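PDB 3W8S: glutathione S-transferase-3 from Necator americanus, which probably catalyses the conjugation of glutathione to halide-bearing and other electrophilic compounds, as sigma-class glutathione transferases do in detoxification. Local coordinates for residues 33-36 / 37-40; 189-192 / 193-196. All coordinates share one frame; numbering follows the deposited sequence.

Contact 1: 33-36 / 37-40. With GSH (glutathione), chain B.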
ATOM      1  N   ARG A  33      13.314  13.220 -14.861  1.00 11.19           N
ATOM      2  CA  ARG A  33      14.096  12.048 -14.522  1.00 13.13           C
ATOM      3  C   ARG A  33      15.413  12.594 -13.937  1.00 15.74           C
ATOM      4  O   ARG A  33      16.200  13.178 -14.650  1.00 14.98           O
ATOM      5  CB  ARG A  33      14.338  11.153 -15.746  1.00 13.51           C
ATOM      6  CG  ARG A  33      13.111  10.291 -16.123  1.00 12.80           C
ATOM      7  CD  ARG A  33      13.343   9.594 -17.461  1.00 13.89           C
ATOM      8  NE  ARG A  33      12.085   8.991 -17.950  1.00 12.87           N
ATOM      9  CZ  ARG A  33      11.912   7.690 -18.160  1.00 12.03           C
ATOM     10  NH1 ARG A  33      12.940   6.832 -17.952  1.00 11.18           N
ATOM     11  NH2 ARG A  33      10.716   7.242 -18.602  1.00 10.45           N
ATOM     12  N   LEU A  34      15.599  12.477 -12.628  1.00 15.04           N
ATOM     13  CA  LEU A  34      16.771  13.103 -11.974  1.00 14.31           C
ATOM     14  C   LEU A  34      17.920  12.135 -11.972  1.00 14.35           C
ATOM     15  O   LEU A  34      17.708  10.917 -11.793  1.00 12.89           O
ATOM     16  CB  LEU A  34      16.432  13.477 -10.539  1.00 14.64           C
ATOM     17  CG  LEU A  34      15.248  14.381 -10.264  1.00 15.36           C
ATOM     18  CD1 LEU A  34      15.051  14.615  -8.755  1.00 14.40           C
ATOM     19  CD2 LEU A  34      15.540  15.705 -10.985  1.00 17.18           C
ATOM     20  N   SER A  35      19.143  12.668 -12.118  1.00 15.13           N
ATOM     21  CA  SER A  35      20.336  11.841 -12.096  1.00 17.95           C
ATOM     22  C   SER A  35      20.658  11.544 -10.669  1.00 18.26           C
ATOM     23  O   SER A  35      20.242  12.275  -9.728  1.00 17.54           O
ATOM     24  CB  SER A  35      21.566  12.591 -12.705  1.00 18.17           C
ATOM     25  OG  SER A  35      21.888  13.748 -11.919  1.00 19.85           O
ATOM     26  N   HIS A  36      21.455  10.503 -10.486  1.00 21.76           N
ATOM     27  CA  HIS A  36      21.974  10.170  -9.139  1.00 24.00           C
ATOM     28  C   HIS A  36      22.728  11.390  -8.551  1.00 21.69           C
ATOM     29  O   HIS A  36      22.572  11.725  -7.390  1.00 20.76           O
ATOM     30  CB  HIS A  36      22.866   8.896  -9.223  1.00 30.58           C
ATOM     31  CG  HIS A  36      23.664   8.610  -7.977  1.00 38.09           C
ATOM     32  ND1 HIS A  36      23.169   7.864  -6.920  1.00 42.12           N
ATOM     33  CD2 HIS A  36      24.925   8.972  -7.616  1.00 42.13           C
ATOM     34  CE1 HIS A  36      24.077   7.794  -5.958  1.00 41.21           C
ATOM     35  NE2 HIS A  36      25.155   8.448  -6.359  1.00 43.25           N
ATOM     36  N   ASP A  37      23.461  12.134  -9.362  1.00 22.04           N
ATOM     37  CA  ASP A  37      24.305  13.163  -8.772  1.00 24.82           C
ATOM     38  C   ASP A  37      23.532  14.348  -8.294  1.00 23.31           C
ATOM     39  O   ASP A  37      23.925  14.998  -7.352  1.00 27.12           O
ATOM     40  CB  ASP A  37      25.373  13.667  -9.760  1.00 33.03           C
ATOM     41  CG  ASP A  37      26.505  12.693  -9.932  1.00 38.96           C
ATOM     42  OD1 ASP A  37      26.584  11.671  -9.199  1.00 34.21           O
ATOM     43  OD2 ASP A  37      27.309  12.953 -10.843  1.00 49.76           O
ATOM     44  N   GLU A  38      22.462  14.696  -8.980  1.00 23.56           N
ATOM     45  CA  GLU A  38      21.704  15.819  -8.535  1.00 22.06           C
ATOM     46  C   GLU A  38      20.653  15.533  -7.433  1.00 17.71           C
ATOM     47  O   GLU A  38      20.066  16.469  -6.898  1.00 18.63           O
ATOM     48  CB  GLU A  38      21.063  16.472  -9.714  1.00 24.47           C
ATOM     49  CG  GLU A  38      19.782  15.867 -10.198  1.00 28.34           C
ATOM     50  CD  GLU A  38      19.423  16.480 -11.560  1.00 33.06           C
ATOM     51  OE1 GLU A  38      19.559  17.736 -11.689  1.00 33.84           O
ATOM     52  OE2 GLU A  38      19.028  15.707 -12.484  1.00 28.92           O
ATOM     53  N   TRP A  39      20.402  14.259  -7.163  1.00 18.74           N
ATOM     54  CA  TRP A  39      19.333  13.823  -6.231  1.00 18.30           C
ATOM     55  C   TRP A  39      19.412  14.509  -4.864  1.00 18.54           C
ATOM     56  O   TRP A  39      18.423  15.049  -4.416  1.00 19.91           O
ATOM     57  CB  TRP A  39      19.328  12.279  -6.115  1.00 17.01           C
ATOM     58  CG  TRP A  39      18.455  11.751  -4.995  1.00 14.73           C
ATOM     59  CD1 TRP A  39      18.863  10.836  -3.997  1.00 14.59           C
ATOM     60  CD2 TRP A  39      17.071  12.031  -4.752  1.00 12.32           C
ATOM     61  NE1 TRP A  39      17.792  10.577  -3.146  1.00 13.83           N
ATOM     62  CE2 TRP A  39      16.701  11.317  -3.563  1.00 12.78           C
ATOM     63  CE3 TRP A  39      16.108  12.891  -5.359  1.00 11.34           C
ATOM     64  CZ2 TRP A  39      15.393  11.341  -3.046  1.00 11.73           C
ATOM     65  CZ3 TRP A  39      14.807  12.932  -4.813  1.00 11.74           C
ATOM     66  CH2 TRP A  39      14.459  12.168  -3.678  1.00 11.90           C
ATOM     67  N   PRO A  40      20.633  14.596  -4.261  1.00 20.13           N
ATOM     68  CA  PRO A  40      20.694  15.166  -2.916  1.00 17.97           C
ATOM     69  C   PRO A  40      20.275  16.590  -2.934  1.00 19.95           C
ATOM     70  O   PRO A  40      19.819  17.085  -1.919  1.00 19.09           O
ATOM     71  CB  PRO A  40      22.210  15.104  -2.574  1.00 18.81           C
ATOM     72  CG  PRO A  40      22.650  13.841  -3.277  1.00 20.72           C
ATOM     73  CD  PRO A  40      21.890  13.863  -4.600  1.00 20.28           C
TER
HETATM   74  N1  GSH B 301       6.629   3.193  -1.004  0.50 16.61           N
HETATM   75  CA1 GSH B 301       7.343   4.156  -1.840  0.50 17.08           C
HETATM   76  C1  GSH B 301       6.607   4.287  -3.165  0.50 16.72           C
HETATM   77  O11 GSH B 301       6.637   5.354  -3.817  0.50 14.77           O
HETATM   78  O12 GSH B 301       5.955   3.299  -3.566  0.50 18.33           O
HETATM   79  CB1 GSH B 301       8.796   3.717  -2.082  0.50 16.66           C
HETATM   80  CG1 GSH B 301       9.562   4.887  -2.750  0.50 16.44           C
HETATM   81  CD1 GSH B 301      11.029   4.509  -2.995  0.50 18.13           C
HETATM   82  OE1 GSH B 301      11.485   3.414  -2.662  0.50 17.84           O
HETATM   83  N2  GSH B 301      11.820   5.436  -3.543  0.50 17.11           N
HETATM   84  CA2 GSH B 301      13.206   5.199  -3.874  0.50 17.71           C
HETATM   85  C2  GSH B 301      13.992   6.432  -3.534  0.50 18.67           C
HETATM   86  O2  GSH B 301      13.512   7.536  -3.779  0.50 17.03           O
HETATM   87  CB2 GSH B 301      13.295   4.944  -5.393  0.50 17.26           C
HETATM   88  SG2 GSH B 301      14.916   4.328  -5.868  0.50 19.00           S
HETATM   89  N3  GSH B 301      15.219   6.284  -3.001  0.50 19.34           N
HETATM   90  CA3 GSH B 301      16.096   7.426  -2.834  0.50 20.51           C
HETATM   91  C3  GSH B 301      16.194   7.821  -1.370  0.50 22.41           C
HETATM   92  O31 GSH B 301      16.869   8.820  -1.067  0.50 24.02           O
HETATM   93  O32 GSH B 301      15.591   7.161  -0.498  0.50 23.87           O
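Asp-37 sets OD1 at the edge of the His-36 imidazole, 3.5 Å from His-36 CD2. Glu-38 is the main polar link to the preceding residues. Its CG sits between the backbone N and the carbonyl carbon (chi1 83°), and this folds the extended chain back over Ser-35. Glu-38 OE2 then accepts from Ser-35 N at 3.1 Å through its anti lone pair, and the bond is nearly straight (169°). In return, Glu-38 N donates to Ser-35 OG at 3.1 Å. The two bonds have the reciprocal pattern of a capping box, ahead of the weakly bonded helix 39-42. Leu-34 crosses the glutamate at about a right angle, its CD2 3.8 Å from Glu-38 OE2. The Trp-39 N reaches two acceptors, Ser-35 O and His-36 O, but both bonds are weak. Its indole meets Leu-34 at an edge, where Leu-34 CD1 lies 4.0 Å from Trp-39 CE3. On another edge, Trp-39 NE1 donates to O31 of the glutathione glycyl carboxylate at 2.9 Å, with the oxygen in the ring plane. Phe-9 and Leu-51 also pack against this indole. Pro-40 CD rests 3.6 Å from His-36 O. Chemically, Trp-39 gives the glutathione carboxylate a neutral N-H, while Lys-43 also bonds the ligand through NZ and probably offsets part of its negative charge.

Contact 2: 189-192 / 193-196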
ATOM      1  N   ARG A 189      -0.549  -5.634 -23.312  1.00 14.88           N
ATOM      2  CA  ARG A 189       0.440  -5.034 -24.183  1.00 17.70           C
ATOM      3  C   ARG A 189       0.062  -4.911 -25.689  1.00 19.52           C
ATOM      4  O   ARG A 189       0.777  -4.231 -26.459  1.00 19.75           O
ATOM      5  CB  ARG A 189       1.804  -5.708 -24.051  1.00 17.84           C
ATOM      6  CG  ARG A 189       2.438  -5.405 -22.713  1.00 22.68           C
ATOM      7  CD  ARG A 189       3.921  -5.715 -22.776  1.00 23.86           C
ATOM      8  NE  ARG A 189       4.664  -4.989 -21.731  1.00 21.58           N
ATOM      9  CZ  ARG A 189       5.980  -4.938 -21.683  1.00 19.11           C
ATOM     10  NH1 ARG A 189       6.695  -5.549 -22.653  1.00 16.70           N
ATOM     11  NH2 ARG A 189       6.605  -4.240 -20.708  1.00 17.11           N
ATOM     12  N   SER A 190      -1.059  -5.496 -26.091  1.00 18.08           N
ATOM     13  CA  SER A 190      -1.501  -5.281 -27.437  1.00 20.00           C
ATOM     14  C   SER A 190      -2.365  -4.002 -27.418  1.00 19.95           C
ATOM     15  O   SER A 190      -2.703  -3.464 -28.490  1.00 20.99           O
ATOM     16  CB  SER A 190      -2.217  -6.523 -27.956  1.00 19.15           C
ATOM     17  OG  SER A 190      -3.457  -6.534 -27.310  1.00 21.04           O
ATOM     18  N   ASN A 191      -2.680  -3.447 -26.235  1.00 17.45           N
ATOM     19  CA  ASN A 191      -3.300  -2.086 -26.240  1.00 18.07           C
ATOM     20  C   ASN A 191      -2.431  -1.101 -27.102  1.00 17.16           C
ATOM     21  O   ASN A 191      -1.248  -0.975 -26.855  1.00 18.23           O
ATOM     22  CB  ASN A 191      -3.542  -1.490 -24.832  1.00 18.13           C
ATOM     23  CG  ASN A 191      -4.077  -0.067 -24.904  1.00 19.23           C
ATOM     24  OD1 ASN A 191      -3.369   0.836 -25.220  1.00 20.94           O
ATOM     25  ND2 ASN A 191      -5.309   0.119 -24.557  1.00 19.81           N
ATOM     26  N   PRO A 192      -3.001  -0.490 -28.178  1.00 18.18           N
ATOM     27  CA  PRO A 192      -2.120   0.254 -29.125  1.00 17.79           C
ATOM     28  C   PRO A 192      -1.358   1.435 -28.484  1.00 15.38           C
ATOM     29  O   PRO A 192      -0.177   1.637 -28.812  1.00 16.13           O
ATOM     30  CB  PRO A 192      -3.107   0.819 -30.211  1.00 19.62           C
ATOM     31  CG  PRO A 192      -4.317  -0.064 -30.114  1.00 22.27           C
ATOM     32  CD  PRO A 192      -4.421  -0.530 -28.632  1.00 19.96           C
ATOM     33  N   ALA A 193      -2.018   2.198 -27.593  1.00 13.53           N
ATOM     34  CA  ALA A 193      -1.325   3.262 -26.883  1.00 13.01           C
ATOM     35  C   ALA A 193      -0.132   2.711 -26.042  1.00 13.75           C
ATOM     36  O   ALA A 193       0.968   3.252 -26.026  1.00 12.09           O
ATOM     37  CB  ALA A 193      -2.314   4.016 -25.999  1.00 11.16           C
ATOM     38  N   LEU A 194      -0.362   1.625 -25.286  1.00 15.39           N
ATOM     39  CA  LEU A 194       0.791   1.072 -24.505  1.00 15.97           C
ATOM     40  C   LEU A 194       1.886   0.533 -25.327  1.00 13.34           C
ATOM     41  O   LEU A 194       3.088   0.590 -24.995  1.00 13.56           O
ATOM     42  CB  LEU A 194       0.329  -0.138 -23.666  1.00 17.40           C
ATOM     43  CG  LEU A 194      -0.587   0.093 -22.502  1.00 22.71           C
ATOM     44  CD1 LEU A 194      -0.458  -1.162 -21.521  1.00 21.66           C
ATOM     45  CD2 LEU A 194      -0.006   1.328 -21.842  1.00 26.59           C
ATOM     46  N   LYS A 195       1.476  -0.171 -26.365  1.00 14.84           N
ATOM     47  CA  LYS A 195       2.456  -0.809 -27.235  1.00 14.95           C
ATOM     48  C   LYS A 195       3.418   0.243 -27.827  1.00 14.94           C
ATOM     49  O   LYS A 195       4.645   0.032 -27.927  1.00 14.22           O
ATOM     50  CB  LYS A 195       1.664  -1.584 -28.321  1.00 17.92           C
ATOM     51  CG  LYS A 195       2.554  -2.274 -29.363  1.00 22.84           C
ATOM     52  CD  LYS A 195       1.617  -3.042 -30.297  1.00 27.57           C
ATOM     53  CE  LYS A 195       2.293  -4.218 -30.976  1.00 29.93           C
ATOM     54  NZ  LYS A 195       3.125  -3.578 -32.004  1.00 35.04           N
ATOM     55  N   LYS A 196       2.872   1.373 -28.248  1.00 15.43           N
ATOM     56  CA  LYS A 196       3.707   2.456 -28.796  1.00 16.21           C
ATOM     57  C   LYS A 196       4.577   3.101 -27.706  1.00 14.28           C
ATOM     58  O   LYS A 196       5.738   3.448 -27.930  1.00 12.98           O
ATOM     59  CB  LYS A 196       2.778   3.517 -29.452  1.00 18.10           C
ATOM     60  CG  LYS A 196       3.442   4.826 -29.897  1.00 26.69           C
ATOM     61  CD  LYS A 196       3.952   4.928 -31.333  1.00 29.78           C
ATOM     62  CE  LYS A 196       4.388   6.388 -31.707  1.00 36.34           C
ATOM     63  NZ  LYS A 196       3.420   7.375 -32.370  1.00 31.06           N
TER
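Asn-191 O accepts from Lys-195 N at 2.9 Å, the shortest hydrogen bond of this turn. The donor lies nearly along the C=O axis (170°). The side chain of Asn-191 caps the same helix start. Its CG is anti to the backbone N (chi1 176°), which carries the amide over toward the N-H of Leu-194. Asn-191 OD1 takes Leu-194 N at 3.1 Å, on a lone pair in the carbonyl plane, with an N-H...O angle of 165°. Asn-191 OD1 also lies 3.4 Å from Ala-193 CB, and Asn-191 CB packs 4.1 Å from Leu-194 CG. Asn-191 is thus an N-cap that satisfies a backbone donor from its side chain while its own carbonyl accepts the i+4 bond of the same first turn. Pro-192 follows at the first helical position and has no N-H to satisfy there. Pro-192 O accepts from Lys-196 N at 3.1 Å, from a donor tilted out of the carbonyl plane. Lys-195 CB lies 3.4 Å from Arg-189 O, beside the end of the preceding helix. Arg-189 NH2 forms salt bridges with Glu-162 and Glu-166 on helix 155-170. Leu-194 is buried between that helix, at Leu-158, and helix 16-25, at Gln-20 and Leu-24.

Overall arrangement
From the N terminus, the chain first forms the thioredoxin-like domain, with strand 4-9 and helix 16-25. Contact 1 then closes the short turn from edge strand 30-34 into helix 39-42, beside the glutathione site. After the remaining strands and most of the helical domain, contact 2 closes the turn from helix 179-189 into helix 192-200. The two turns are in series and neither nests nor crosses. Their centres are 30 Å apart, their nearest atoms about 11 Å, and they do not touch. Contact 1 belongs to the ligand-binding domain. Contact 2 belongs to the helical domain, but its residues lean on helix 16-25, so it also joins the two domains.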